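Local atomic coordinates of putative Xylose isomerase (Rhodospirillum rubrum, PDB entry 3QXB), a protein that binds iron or manganese in a TIM barrel like that of xylose isomerase and probably acts as an isomerase. Residues Y54-T59 with P129-P134; I66-R71 with L116-D121; S257-G262 with L299-A304. All blocks are in the same frame, centred on the assembly; numbering follows the deposited sequence.

Contact 1: Y54-T59 with P129-P134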
ATOM      1  N   TYR A  54      13.472  -6.831  -6.968  1.00 18.84           N
ATOM      2  CA  TYR A  54      13.487  -5.671  -6.104  1.00 18.69           C
ATOM      3  C   TYR A  54      12.124  -5.020  -6.208  1.00 19.32           C
ATOM      4  O   TYR A  54      11.561  -4.989  -7.286  1.00 20.38           O
ATOM      5  CB  TYR A  54      14.580  -4.740  -6.585  1.00 19.06           C
ATOM      6  CG  TYR A  54      14.755  -3.434  -5.820  1.00 18.72           C
ATOM      7  CD1 TYR A  54      15.570  -3.358  -4.686  1.00 17.49           C
ATOM      8  CD2 TYR A  54      14.168  -2.275  -6.270  1.00 17.39           C
ATOM      9  CE1 TYR A  54      15.751  -2.146  -3.996  1.00 19.42           C
ATOM     10  CE2 TYR A  54      14.381  -1.079  -5.616  1.00 18.46           C
ATOM     11  CZ  TYR A  54      15.160  -1.019  -4.475  1.00 19.54           C
ATOM     12  OH  TYR A  54      15.309   0.233  -3.828  1.00 20.51           O
ATOM     13  N   THR A  55      11.569  -4.537  -5.096  1.00 19.07           N
ATOM     14  CA  THR A  55      10.221  -3.941  -5.104  1.00 17.97           C
ATOM     15  C   THR A  55      10.279  -2.386  -5.085  1.00 17.64           C
ATOM     16  O   THR A  55      11.099  -1.792  -4.375  1.00 18.80           O
ATOM     17  CB  THR A  55       9.365  -4.447  -3.901  1.00 18.24           C
ATOM     18  OG1 THR A  55       8.064  -3.832  -3.913  1.00 19.77           O
ATOM     19  CG2 THR A  55      10.034  -4.155  -2.532  1.00 17.28           C
ATOM     20  N   TYR A  56       9.409  -1.738  -5.849  1.00 16.52           N
ATOM     21  CA  TYR A  56       9.263  -0.264  -5.772  1.00 16.48           C
ATOM     22  C   TYR A  56       8.942   0.203  -4.326  1.00 15.96           C
ATOM     23  O   TYR A  56       9.166   1.347  -3.994  1.00 17.95           O
ATOM     24  CB  TYR A  56       8.135   0.222  -6.635  1.00 16.52           C
ATOM     25  CG  TYR A  56       8.207  -0.020  -8.157  1.00 15.48           C
ATOM     26  CD1 TYR A  56       9.244  -0.728  -8.762  1.00 15.18           C
ATOM     27  CD2 TYR A  56       7.179   0.410  -8.955  1.00 16.82           C
ATOM     28  CE1 TYR A  56       9.236  -0.946 -10.133  1.00 19.61           C
ATOM     29  CE2 TYR A  56       7.155   0.164 -10.326  1.00 18.01           C
ATOM     30  CZ  TYR A  56       8.160  -0.500 -10.912  1.00 19.36           C
ATOM     31  OH  TYR A  56       8.142  -0.676 -12.306  1.00 18.06           O
ATOM     32  N   ASP A  57       8.397  -0.690  -3.496  1.00 17.08           N
ATOM     33  CA  ASP A  57       8.088  -0.427  -2.090  1.00 17.70           C
ATOM     34  C   ASP A  57       9.324  -0.151  -1.202  1.00 18.73           C
ATOM     35  O   ASP A  57       9.167   0.195  -0.048  1.00 18.01           O
ATOM     36  CB  ASP A  57       7.229  -1.565  -1.485  1.00 17.64           C
ATOM     37  CG  ASP A  57       5.739  -1.481  -1.870  1.00 20.13           C
ATOM     38  OD1 ASP A  57       5.278  -0.502  -2.523  1.00 19.24           O
ATOM     39  OD2 ASP A  57       4.984  -2.421  -1.534  1.00 21.91           O
ATOM     40  N   LEU A  58      10.541  -0.315  -1.712  1.00 18.62           N
ATOM     41  CA  LEU A  58      11.745   0.033  -0.946  1.00 19.15           C
ATOM     42  C   LEU A  58      12.231   1.423  -1.330  1.00 18.68           C
ATOM     43  O   LEU A  58      12.670   2.156  -0.465  1.00 19.99           O
ATOM     44  CB  LEU A  58      12.874  -0.972  -1.170  1.00 18.54           C
ATOM     45  CG  LEU A  58      12.776  -2.308  -0.438  1.00 20.75           C
ATOM     46  CD1 LEU A  58      13.837  -3.310  -0.989  1.00 19.32           C
ATOM     47  CD2 LEU A  58      12.988  -2.090   1.025  1.00 23.04           C
ATOM     48  N   THR A  59      12.093   1.796  -2.616  1.00 18.05           N
ATOM     49  CA  THR A  59      12.449   3.112  -3.092  1.00 18.15           C
ATOM     50  C   THR A  59      11.407   3.564  -4.142  1.00 18.78           C
ATOM     51  O   THR A  59      11.336   2.988  -5.239  1.00 18.29           O
ATOM     52  CB  THR A  59      13.937   3.166  -3.678  1.00 19.13           C
ATOM     53  OG1 THR A  59      14.059   2.317  -4.785  1.00 18.02           O
ATOM     54  CG2 THR A  59      15.027   2.811  -2.638  1.00 16.40           C
ATOM     55  N   PRO A 129      17.925  -5.208 -15.614  1.00 20.20           N
ATOM     56  CA  PRO A 129      17.476  -5.337 -17.004  1.00 20.23           C
ATOM     57  C   PRO A 129      15.985  -5.251 -17.295  1.00 19.95           C
ATOM     58  O   PRO A 129      15.613  -5.075 -18.452  1.00 19.62           O
ATOM     59  CB  PRO A 129      17.999  -6.715 -17.425  1.00 21.03           C
ATOM     60  CG  PRO A 129      18.285  -7.445 -16.197  1.00 23.54           C
ATOM     61  CD  PRO A 129      18.408  -6.471 -15.049  1.00 21.00           C
ATOM     62  N   ALA A 130      15.134  -5.319 -16.281  1.00 18.34           N
ATOM     63  CA  ALA A 130      13.732  -5.458 -16.550  1.00 18.71           C
ATOM     64  C   ALA A 130      12.940  -4.874 -15.401  1.00 18.17           C
ATOM     65  O   ALA A 130      13.429  -4.835 -14.272  1.00 18.35           O
ATOM     66  CB  ALA A 130      13.378  -6.964 -16.777  1.00 17.88           C
ATOM     67  N   THR A 131      11.727  -4.438 -15.704  1.00 18.91           N
ATOM     68  CA  THR A 131      10.780  -3.947 -14.693  1.00 18.65           C
ATOM     69  C   THR A 131       9.374  -4.272 -15.163  1.00 19.19           C
ATOM     70  O   THR A 131       9.155  -4.603 -16.337  1.00 19.85           O
ATOM     71  CB  THR A 131      10.934  -2.429 -14.396  1.00 18.82           C
ATOM     72  OG1 THR A 131      10.223  -2.073 -13.184  1.00 18.16           O
ATOM     73  CG2 THR A 131      10.439  -1.580 -15.556  1.00 19.00           C
ATOM     74  N   GLY A 132       8.445  -4.288 -14.222  1.00 18.40           N
ATOM     75  CA  GLY A 132       7.059  -4.525 -14.543  1.00 19.27           C
ATOM     76  C   GLY A 132       6.097  -4.159 -13.415  1.00 19.20           C
ATOM     77  O   GLY A 132       6.513  -3.759 -12.302  1.00 19.45           O
HETATM   78  N   MSE A 133       4.814  -4.293 -13.711  1.00 19.00           N
HETATM   79  CA  MSE A 133       3.759  -4.022 -12.771  1.00 19.05           C
HETATM   80  C   MSE A 133       2.425  -4.527 -13.345  1.00 20.10           C
HETATM   81  O   MSE A 133       2.349  -4.855 -14.540  1.00 20.18           O
HETATM   82  CB  MSE A 133       3.673  -2.506 -12.501  1.00 17.76           C
HETATM   83  CG  MSE A 133       3.502  -1.655 -13.780  1.00 17.63           C
HETATM   84 SE   MSE A 133       3.487   0.278 -13.585  0.75 14.74          SE
HETATM   85  CE  MSE A 133       1.687   0.451 -12.977  1.00 17.80           C
ATOM     86  N   PRO A 134       1.385  -4.580 -12.504  1.00 20.37           N
ATOM     87  CA  PRO A 134       0.033  -4.737 -13.037  1.00 21.49           C
ATOM     88  C   PRO A 134      -0.291  -3.567 -13.941  1.00 21.50           C
ATOM     89  O   PRO A 134       0.248  -2.475 -13.782  1.00 21.35           O
ATOM     90  CB  PRO A 134      -0.865  -4.742 -11.794  1.00 21.36           C
ATOM     91  CG  PRO A 134       0.087  -5.000 -10.622  1.00 22.13           C
ATOM     92  CD  PRO A 134       1.423  -4.527 -11.032  1.00 20.93           C
TER
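The hydroxyl OG1 of T131 is gripped by two other hydroxyls, that of Y56 across the contact and that of T89 on the strand in between. The bond from Y56 OH to T131 OG1 measures 2.7 Å, and the positions leave open which oxygen donates. T131 OG1 lies at the edge of the phenol, in the plane of the ring and 3.4 Å from Y56 CE1, so the approach does not involve a ring face. The two side chains meet at about a right angle. Placing OG1 anti to the backbone N of T131 (chi1 -166°) turns the hydroxyl to the tyrosine. The carbonyl G132 O stands 3.5 Å from Y56 OH, oblique to the ring. Because the nearest CA atoms, those of Y56 and M133, are 9.7 Å apart, the whole length of the phenol is needed to span the gap. The base of this side chain is set just where strand 51-55 ends: T55 OG1 accepts from D57 N at 3.2 Å with an N-H...O angle of 158°, an ST turn, and L58 N bonds to T55 O at 3.1 Å. All three residues that touch are buried. Strands 51-55 and 130-133 are the second and fourth of the eight-stranded parallel barrel, with strand 85-90 between them. The tyrosine therefore passes over the intervening strand, touching T89, while L116 and A119 of helix 106-125 pack against it from the outer layer and Y98 of the second subunit bonds to its carbonyl oxygen.

Contact 2: I66-R71 with L116-D121. With EDO (1,2-ethanediol), chain N; EDO (1,2-ethanediol), chain L.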
ATOM      1  N   ILE A  66      17.792  12.173  -7.541  1.00 24.04           N
ATOM      2  CA  ILE A  66      19.129  12.110  -6.947  1.00 25.00           C
ATOM      3  C   ILE A  66      19.105  11.245  -5.695  1.00 23.64           C
ATOM      4  O   ILE A  66      19.884  10.294  -5.581  1.00 22.19           O
ATOM      5  CB  ILE A  66      19.715  13.511  -6.619  1.00 25.52           C
ATOM      6  CG1 ILE A  66      20.041  14.269  -7.922  1.00 28.13           C
ATOM      7  CG2 ILE A  66      21.006  13.376  -5.769  1.00 27.37           C
ATOM      8  CD1 ILE A  66      20.555  15.737  -7.692  1.00 28.83           C
ATOM      9  N   GLU A  67      18.229  11.571  -4.751  1.00 23.11           N
ATOM     10  CA  GLU A  67      18.134  10.774  -3.520  1.00 22.13           C
ATOM     11  C   GLU A  67      17.612   9.371  -3.807  1.00 20.43           C
ATOM     12  O   GLU A  67      18.108   8.383  -3.261  1.00 19.86           O
ATOM     13  CB  GLU A  67      17.252  11.472  -2.479  1.00 23.60           C
ATOM     14  CG  GLU A  67      17.795  12.832  -2.030  1.00 27.09           C
ATOM     15  CD  GLU A  67      17.278  13.991  -2.907  1.00 33.67           C
ATOM     16  OE1 GLU A  67      16.972  13.791  -4.123  1.00 29.50           O
ATOM     17  OE2 GLU A  67      17.171  15.108  -2.364  1.00 41.39           O
ATOM     18  N   ARG A  68      16.625   9.286  -4.689  1.00 18.14           N
ATOM     19  CA  ARG A  68      16.041   8.021  -5.062  1.00 18.87           C
ATOM     20  C   ARG A  68      17.125   7.119  -5.626  1.00 18.05           C
ATOM     21  O   ARG A  68      17.238   6.005  -5.173  1.00 19.89           O
ATOM     22  CB  ARG A  68      14.932   8.172  -6.110  1.00 17.36           C
ATOM     23  CG  ARG A  68      14.298   6.853  -6.532  1.00 17.63           C
ATOM     24  CD  ARG A  68      13.541   6.992  -7.811  1.00 17.69           C
ATOM     25  NE  ARG A  68      14.427   7.242  -8.924  1.00 17.47           N
ATOM     26  CZ  ARG A  68      14.103   7.833 -10.077  1.00 21.42           C
ATOM     27  NH1 ARG A  68      12.879   8.257 -10.312  1.00 21.04           N
ATOM     28  NH2 ARG A  68      15.026   7.954 -11.025  1.00 21.96           N
ATOM     29  N   ASP A  69      17.887   7.574  -6.632  1.00 18.83           N
ATOM     30  CA  ASP A  69      18.894   6.694  -7.287  1.00 19.62           C
ATOM     31  C   ASP A  69      20.072   6.368  -6.375  1.00 20.21           C
ATOM     32  O   ASP A  69      20.602   5.260  -6.461  1.00 18.68           O
ATOM     33  CB  ASP A  69      19.430   7.236  -8.631  1.00 19.12           C
ATOM     34  CG  ASP A  69      18.341   7.383  -9.672  1.00 20.98           C
ATOM     35  OD1 ASP A  69      17.267   6.756  -9.499  1.00 19.70           O
ATOM     36  OD2 ASP A  69      18.587   8.117 -10.657  1.00 24.95           O
ATOM     37  N   ARG A  70      20.487   7.321  -5.528  0.50 19.93           N
ATOM     38  CA  ARG A  70      21.530   7.062  -4.538  0.50 20.81           C
ATOM     39  C   ARG A  70      21.153   5.819  -3.732  0.50 19.91           C
ATOM     40  O   ARG A  70      21.956   4.928  -3.579  0.50 20.10           O
ATOM     41  CB  ARG A  70      21.734   8.281  -3.619  0.50 21.25           C
ATOM     42  CG  ARG A  70      22.888   8.186  -2.592  0.50 23.88           C
ATOM     43  CD  ARG A  70      23.160   9.556  -1.880  0.50 28.09           C
ATOM     44  NE  ARG A  70      24.088  10.396  -2.639  0.50 31.51           N
ATOM     45  CZ  ARG A  70      24.075  11.727  -2.655  0.50 35.14           C
ATOM     46  NH1 ARG A  70      23.190  12.404  -1.925  0.50 34.75           N
ATOM     47  NH2 ARG A  70      24.956  12.390  -3.395  0.50 36.21           N
ATOM     48  N   ARG A  71      19.916   5.753  -3.236  1.00 20.07           N
ATOM     49  CA  ARG A  71      19.466   4.603  -2.394  1.00 19.25           C
ATOM     50  C   ARG A  71      19.285   3.324  -3.236  1.00 18.40           C
ATOM     51  O   ARG A  71      19.778   2.270  -2.880  1.00 18.41           O
ATOM     52  CB  ARG A  71      18.176   4.975  -1.614  1.00 19.47           C
ATOM     53  CG  ARG A  71      17.778   4.004  -0.521  1.00 19.77           C
ATOM     54  CD  ARG A  71      18.887   3.801   0.482  1.00 21.80           C
ATOM     55  NE  ARG A  71      18.362   3.163   1.683  1.00 22.88           N
ATOM     56  CZ  ARG A  71      19.046   2.949   2.798  1.00 22.11           C
ATOM     57  NH1 ARG A  71      20.308   3.260   2.880  1.00 21.87           N
ATOM     58  NH2 ARG A  71      18.443   2.411   3.833  1.00 22.18           N
ATOM     59  N   LEU A 116       5.666   4.694 -14.370  1.00 16.92           N
ATOM     60  CA  LEU A 116       6.496   3.670 -14.975  1.00 16.95           C
ATOM     61  C   LEU A 116       7.777   4.199 -15.648  1.00 16.31           C
ATOM     62  O   LEU A 116       8.830   3.542 -15.577  1.00 16.81           O
ATOM     63  CB  LEU A 116       5.656   2.844 -15.957  1.00 16.74           C
ATOM     64  CG  LEU A 116       6.250   1.597 -16.617  1.00 15.41           C
ATOM     65  CD1 LEU A 116       7.022   0.714 -15.636  1.00 14.07           C
ATOM     66  CD2 LEU A 116       5.145   0.836 -17.315  1.00 15.77           C
ATOM     67  N   LYS A 117       7.680   5.351 -16.321  1.00 16.78           N
ATOM     68  CA  LYS A 117       8.842   6.044 -16.856  1.00 16.72           C
ATOM     69  C   LYS A 117       9.883   6.271 -15.759  1.00 16.81           C
ATOM     70  O   LYS A 117      11.064   5.979 -15.949  1.00 16.66           O
ATOM     71  CB  LYS A 117       8.449   7.366 -17.494  1.00 17.70           C
ATOM     72  CG  LYS A 117       9.585   8.218 -18.078  1.00 16.67           C
ATOM     73  CD  LYS A 117      10.280   9.064 -17.012  1.00 16.73           C
ATOM     74  CE  LYS A 117      11.169  10.113 -17.636  1.00 19.03           C
ATOM     75  NZ  LYS A 117      12.019  10.769 -16.633  1.00 17.12           N
ATOM     76  N   ARG A 118       9.442   6.739 -14.606  1.00 18.06           N
ATOM     77  CA  ARG A 118      10.354   6.967 -13.490  1.00 17.75           C
ATOM     78  C   ARG A 118      10.903   5.660 -12.929  1.00 17.26           C
ATOM     79  O   ARG A 118      12.092   5.588 -12.575  1.00 17.68           O
ATOM     80  CB  ARG A 118       9.663   7.811 -12.419  1.00 17.72           C
ATOM     81  CG  ARG A 118       9.422   9.246 -12.890  1.00 16.12           C
ATOM     82  CD  ARG A 118       8.834  10.173 -11.812  1.00 18.98           C
ATOM     83  NE  ARG A 118       9.827  10.410 -10.766  1.00 19.47           N
ATOM     84  CZ  ARG A 118      10.804  11.313 -10.823  1.00 20.09           C
ATOM     85  NH1 ARG A 118      10.926  12.133 -11.868  1.00 21.01           N
ATOM     86  NH2 ARG A 118      11.644  11.435  -9.802  1.00 18.26           N
ATOM     87  N   ALA A 119      10.054   4.634 -12.849  1.00 16.50           N
ATOM     88  CA  ALA A 119      10.530   3.293 -12.461  1.00 16.85           C
ATOM     89  C   ALA A 119      11.575   2.748 -13.431  1.00 17.65           C
ATOM     90  O   ALA A 119      12.554   2.120 -13.017  1.00 18.25           O
ATOM     91  CB  ALA A 119       9.347   2.299 -12.349  1.00 15.54           C
ATOM     92  N   ILE A 120      11.371   2.961 -14.722  1.00 18.27           N
ATOM     93  CA  ILE A 120      12.381   2.608 -15.707  1.00 17.21           C
ATOM     94  C   ILE A 120      13.697   3.391 -15.447  1.00 18.28           C
ATOM     95  O   ILE A 120      14.778   2.814 -15.485  1.00 19.15           O
ATOM     96  CB  ILE A 120      11.861   2.903 -17.131  1.00 17.35           C
ATOM     97  CG1 ILE A 120      10.755   1.902 -17.482  1.00 18.32           C
ATOM     98  CG2 ILE A 120      13.016   2.953 -18.139  1.00 15.75           C
ATOM     99  CD1 ILE A 120       9.876   2.267 -18.709  1.00 15.37           C
ATOM    100  N   ASP A 121      13.609   4.692 -15.181  1.00 18.80           N
ATOM    101  CA  ASP A 121      14.839   5.473 -14.803  1.00 18.55           C
ATOM    102  C   ASP A 121      15.581   4.858 -13.613  1.00 17.57           C
ATOM    103  O   ASP A 121      16.807   4.581 -13.642  1.00 16.89           O
ATOM    104  CB  ASP A 121      14.508   6.920 -14.511  1.00 18.98           C
ATOM    105  CG  ASP A 121      14.088   7.691 -15.725  1.00 20.60           C
ATOM    106  OD1 ASP A 121      14.380   7.304 -16.882  1.00 19.38           O
ATOM    107  OD2 ASP A 121      13.428   8.702 -15.526  1.00 17.32           O
TER
HETATM  108  C1  EDO N 360      22.120   2.355   5.595  1.00 40.56           C
HETATM  109  O1  EDO N 360      22.777   3.380   4.849  1.00 43.67           O
HETATM  110  C2  EDO N 360      20.816   2.803   6.210  1.00 39.75           C
HETATM  111  O2  EDO N 360      19.890   1.706   6.310  1.00 33.80           O
HETATM  112  C1  EDO L 358      23.137   6.608   1.060  1.00 35.28           C
HETATM  113  O1  EDO L 358      22.262   7.064   2.119  1.00 37.07           O
HETATM  114  C2  EDO L 358      22.395   5.628   0.143  1.00 32.66           C
HETATM  115  O2  EDO L 358      22.134   4.438   0.916  1.00 31.17           O
HETATM  116  O   HOH W   1      13.230   9.498 -12.812  1.00 16.48           O
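R68 and R118 bring like charges together: R68 NH1 is 3.4 Å from R118 NH2 and lies over a face of the R118 guanidinium, while the carbonyl R118 O lies over a face of the R68 group. The guanidinium planes are 53° apart, so this is no parallel stack, and two donors cannot bond. Contact through carbon is slight, R68 NH2 to D121 CB at 3.7 Å being closest. Hydrogen bonding across the contact runs through a water, which accepts from R68 NH1 at 2.8 Å and donates to D121 OD2, also at 2.8 Å; it sits 3.6 Å above the R118 guanidinium, over its centre. The segments' own salt bridges are internal: R68 grips D69 side-on, NE at 2.9 Å and NH2 at 3.0 Å, both on D69 OD1, and K117 NZ meets the syn lone pair of D121 OD2 at 2.7 Å. That of R118 to D65, at the start of helix 65-81, crosses between the helices; P61 O accepts from both arginines and Y166 bonds to D121 OD1. Helices 65-81 and 106-125 are thus joined by a hydrated polar network, whose carboxylates and carbonyl probably offset the paired arginines.

Contact 3: S257-G262 with L299-A304. With EDO (1,2-ethanediol), chain K.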
ATOM      1  N   SER A 257       2.853 -17.486   3.267  1.00 28.36           N
ATOM      2  CA  SER A 257       4.124 -18.170   3.110  1.00 29.03           C
ATOM      3  C   SER A 257       3.923 -19.698   3.087  1.00 29.29           C
ATOM      4  O   SER A 257       2.832 -20.198   3.353  1.00 29.69           O
ATOM      5  CB  SER A 257       5.036 -17.762   4.241  1.00 29.19           C
ATOM      6  OG  SER A 257       4.895 -18.660   5.304  1.00 31.21           O
ATOM      7  N   PHE A 258       4.982 -20.434   2.764  1.00 29.33           N
ATOM      8  CA  PHE A 258       4.907 -21.865   2.626  1.00 30.14           C
ATOM      9  C   PHE A 258       5.036 -22.662   3.933  1.00 30.54           C
ATOM     10  O   PHE A 258       5.108 -23.897   3.926  1.00 31.49           O
ATOM     11  CB  PHE A 258       5.860 -22.330   1.523  1.00 30.23           C
ATOM     12  CG  PHE A 258       5.492 -21.784   0.169  1.00 29.25           C
ATOM     13  CD1 PHE A 258       4.578 -22.438  -0.629  1.00 30.18           C
ATOM     14  CD2 PHE A 258       6.007 -20.557  -0.265  1.00 29.14           C
ATOM     15  CE1 PHE A 258       4.226 -21.930  -1.844  1.00 30.65           C
ATOM     16  CE2 PHE A 258       5.653 -20.046  -1.465  1.00 28.16           C
ATOM     17  CZ  PHE A 258       4.766 -20.710  -2.258  1.00 29.56           C
ATOM     18  N   THR A 259       5.006 -21.973   5.067  1.00 29.82           N
ATOM     19  CA  THR A 259       4.694 -22.653   6.330  1.00 30.33           C
ATOM     20  C   THR A 259       3.159 -22.789   6.560  1.00 31.31           C
ATOM     21  O   THR A 259       2.733 -23.464   7.506  1.00 32.62           O
ATOM     22  CB  THR A 259       5.320 -21.936   7.528  1.00 29.93           C
ATOM     23  OG1 THR A 259       4.657 -20.676   7.708  1.00 26.51           O
ATOM     24  CG2 THR A 259       6.851 -21.720   7.318  1.00 27.51           C
ATOM     25  N   GLN A 260       2.348 -22.139   5.722  1.00 30.81           N
ATOM     26  CA  GLN A 260       0.897 -22.161   5.847  1.00 31.50           C
ATOM     27  C   GLN A 260       0.225 -23.242   4.969  1.00 32.50           C
ATOM     28  O   GLN A 260       0.719 -23.557   3.880  1.00 32.55           O
ATOM     29  CB  GLN A 260       0.325 -20.806   5.465  1.00 31.09           C
ATOM     30  CG  GLN A 260       0.780 -19.672   6.355  1.00 30.85           C
ATOM     31  CD  GLN A 260       0.560 -19.991   7.810  1.00 33.64           C
ATOM     32  OE1 GLN A 260       1.511 -20.245   8.541  1.00 34.33           O
ATOM     33  NE2 GLN A 260      -0.699 -20.027   8.228  1.00 33.51           N
ATOM     34  N   PRO A 261      -0.896 -23.817   5.450  1.00 33.03           N
ATOM     35  CA  PRO A 261      -1.646 -24.741   4.613  1.00 33.70           C
ATOM     36  C   PRO A 261      -2.340 -24.018   3.459  1.00 33.14           C
ATOM     37  O   PRO A 261      -2.683 -22.846   3.563  1.00 32.62           O
ATOM     38  CB  PRO A 261      -2.669 -25.387   5.574  1.00 35.09           C
ATOM     39  CG  PRO A 261      -2.484 -24.785   6.877  1.00 34.25           C
ATOM     40  CD  PRO A 261      -1.416 -23.738   6.823  1.00 33.11           C
ATOM     41  N   GLY A 262      -2.521 -24.722   2.351  1.00 33.07           N
ATOM     42  CA  GLY A 262      -3.179 -24.186   1.171  1.00 32.98           C
ATOM     43  C   GLY A 262      -2.920 -25.070  -0.034  1.00 34.02           C
ATOM     44  O   GLY A 262      -2.325 -26.154   0.095  1.00 34.61           O
ATOM     45  N   LEU A 299      11.145 -12.961   9.818  1.00 26.18           N
ATOM     46  CA  LEU A 299      12.411 -13.577   9.394  1.00 25.32           C
ATOM     47  C   LEU A 299      12.382 -15.087   9.606  1.00 25.82           C
ATOM     48  O   LEU A 299      12.703 -15.839   8.679  1.00 25.07           O
ATOM     49  CB  LEU A 299      13.612 -12.966  10.130  1.00 24.75           C
ATOM     50  CG  LEU A 299      14.982 -13.487   9.633  1.00 26.27           C
ATOM     51  CD1 LEU A 299      15.091 -13.309   8.138  1.00 25.37           C
ATOM     52  CD2 LEU A 299      16.141 -12.785  10.365  1.00 26.63           C
ATOM     53  N   ALA A 300      11.975 -15.529  10.801  1.00 25.91           N
ATOM     54  CA  ALA A 300      11.914 -16.972  11.070  1.00 27.66           C
ATOM     55  C   ALA A 300      11.000 -17.688  10.099  1.00 27.03           C
ATOM     56  O   ALA A 300      11.298 -18.772   9.646  1.00 28.11           O
ATOM     57  CB  ALA A 300      11.480 -17.279  12.552  1.00 27.41           C
ATOM     58  N   ASP A 301       9.861 -17.087   9.814  1.00 27.04           N
ATOM     59  CA  ASP A 301       8.878 -17.715   8.930  1.00 27.70           C
ATOM     60  C   ASP A 301       9.337 -17.784   7.491  1.00 27.38           C
ATOM     61  O   ASP A 301       9.143 -18.829   6.817  1.00 28.12           O
ATOM     62  CB  ASP A 301       7.563 -16.953   9.007  1.00 27.34           C
ATOM     63  CG  ASP A 301       6.477 -17.639   8.254  1.00 29.54           C
ATOM     64  OD1 ASP A 301       5.933 -18.615   8.798  1.00 33.40           O
ATOM     65  OD2 ASP A 301       6.197 -17.232   7.120  1.00 29.97           O
HETATM   66  N   MSE A 302       9.959 -16.695   7.013  1.00 25.83           N
HETATM   67  CA  MSE A 302      10.543 -16.652   5.674  1.00 24.78           C
HETATM   68  C   MSE A 302      11.598 -17.725   5.448  1.00 25.21           C
HETATM   69  O   MSE A 302      11.617 -18.344   4.402  1.00 24.10           O
HETATM   70  CB  MSE A 302      11.189 -15.302   5.379  1.00 24.38           C
HETATM   71  CG  MSE A 302      10.242 -14.269   4.842  1.00 23.84           C
HETATM   72 SE   MSE A 302       9.361 -14.631   3.203  0.75 16.29          SE
HETATM   73  CE  MSE A 302      10.873 -14.952   2.049  1.00 25.11           C
ATOM     74  N   ILE A 303      12.484 -17.912   6.428  1.00 25.68           N
ATOM     75  CA  ILE A 303      13.510 -18.975   6.382  1.00 25.64           C
ATOM     76  C   ILE A 303      12.860 -20.348   6.310  1.00 27.04           C
ATOM     77  O   ILE A 303      13.267 -21.187   5.476  1.00 27.92           O
ATOM     78  CB  ILE A 303      14.443 -18.918   7.611  1.00 26.34           C
ATOM     79  CG1 ILE A 303      15.261 -17.634   7.614  1.00 23.58           C
ATOM     80  CG2 ILE A 303      15.427 -20.104   7.673  1.00 24.41           C
ATOM     81  CD1 ILE A 303      15.930 -17.358   8.939  1.00 26.74           C
ATOM     82  N   ALA A 304      11.852 -20.595   7.150  1.00 26.54           N
ATOM     83  CA  ALA A 304      11.195 -21.905   7.154  1.00 27.30           C
ATOM     84  C   ALA A 304      10.448 -22.064   5.832  1.00 27.79           C
ATOM     85  O   ALA A 304      10.384 -23.139   5.288  1.00 25.93           O
ATOM     86  CB  ALA A 304      10.263 -22.071   8.348  1.00 27.04           C
TER
HETATM   87  C1  EDO K 355       2.125 -14.558   6.434  1.00 43.04           C
HETATM   88  O1  EDO K 355       1.097 -13.662   6.776  1.00 43.20           O
HETATM   89  C2  EDO K 355       1.383 -15.845   6.193  1.00 43.73           C
HETATM   90  O2  EDO K 355       2.263 -16.678   5.501  1.00 44.26           O
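D301 reaches from segment 299-304 of helix 295-310 to two hydroxyls of the loop 257-262, S257 and T259. Its CB leaves the helix neither facing the loop nor turned from it; the first torsion, with CG anti to the backbone N (chi1 -173°), then carries the carboxylate across. Both hydroxyls lie ahead of CG, on the side of the carboxylate oxygens, S257 OG 3.5 Å from D301 CG and T259 OG1 3.6 Å from it. The oxygens divide the work. D301 OD1 accepts from T259 OG1 at 2.7 Å, met on its syn side but 17° out of the carboxylate plane, and has T259 CG2 as a further neighbour at 3.6 Å. D301 OD2 receives S257 OG, also at 2.7 Å, on its syn lone pair, and bonds in addition to Y289 OH. Both loop donors thus sit on the inner sides of the carboxylate, which probably fixes its rotation. Beside this polar pair, T259 CG2 packs on A304 CB at 3.6 Å, one helical turn further along. A type I beta turn from S257 to Q260, closed by Q260 N to S257 O at 3.1 Å, brings the two hydroxyls to the same side, and F258 N adds a bond to S305 of the same helix. With an alanine at D301 the hydroxyls of S257 and T259 would probably be left without their shared acceptor, and the turn less firmly held to the helix. Two loop hydroxyls donate to the carboxylate and Y289 OH is a third hydrogen-bond partner, consistent with an ionised group whose charge is spread over neutral partners; the contact ties helix 295-310 to the loop that follows metal ligand H255, whose side chain lies about 8 Å from that of S257.

How the contacts relate
Contacts 1 and 2 are neighbours, their centres 11 Å apart, and contact 2 is nested along the chain inside the loop closed by contact 1. Strand 51-55 leads into helix 65-81, and helix 106-125 into strand 130-133, so the same two chain passages are joined once at the barrel and once in the outer layer of helices. They meet where A119 CB packs on Y56 OH at 3.2 Å. Contact 3 follows later in the sequence, centred 23 Å from contact 1 and 32 Å from contact 2. Contacts 1 and 2 thus tie together a part of the TIM barrel that touches the second subunit, whereas contact 3 closes the loop after metal ligand H255 onto the last helix, 295-310.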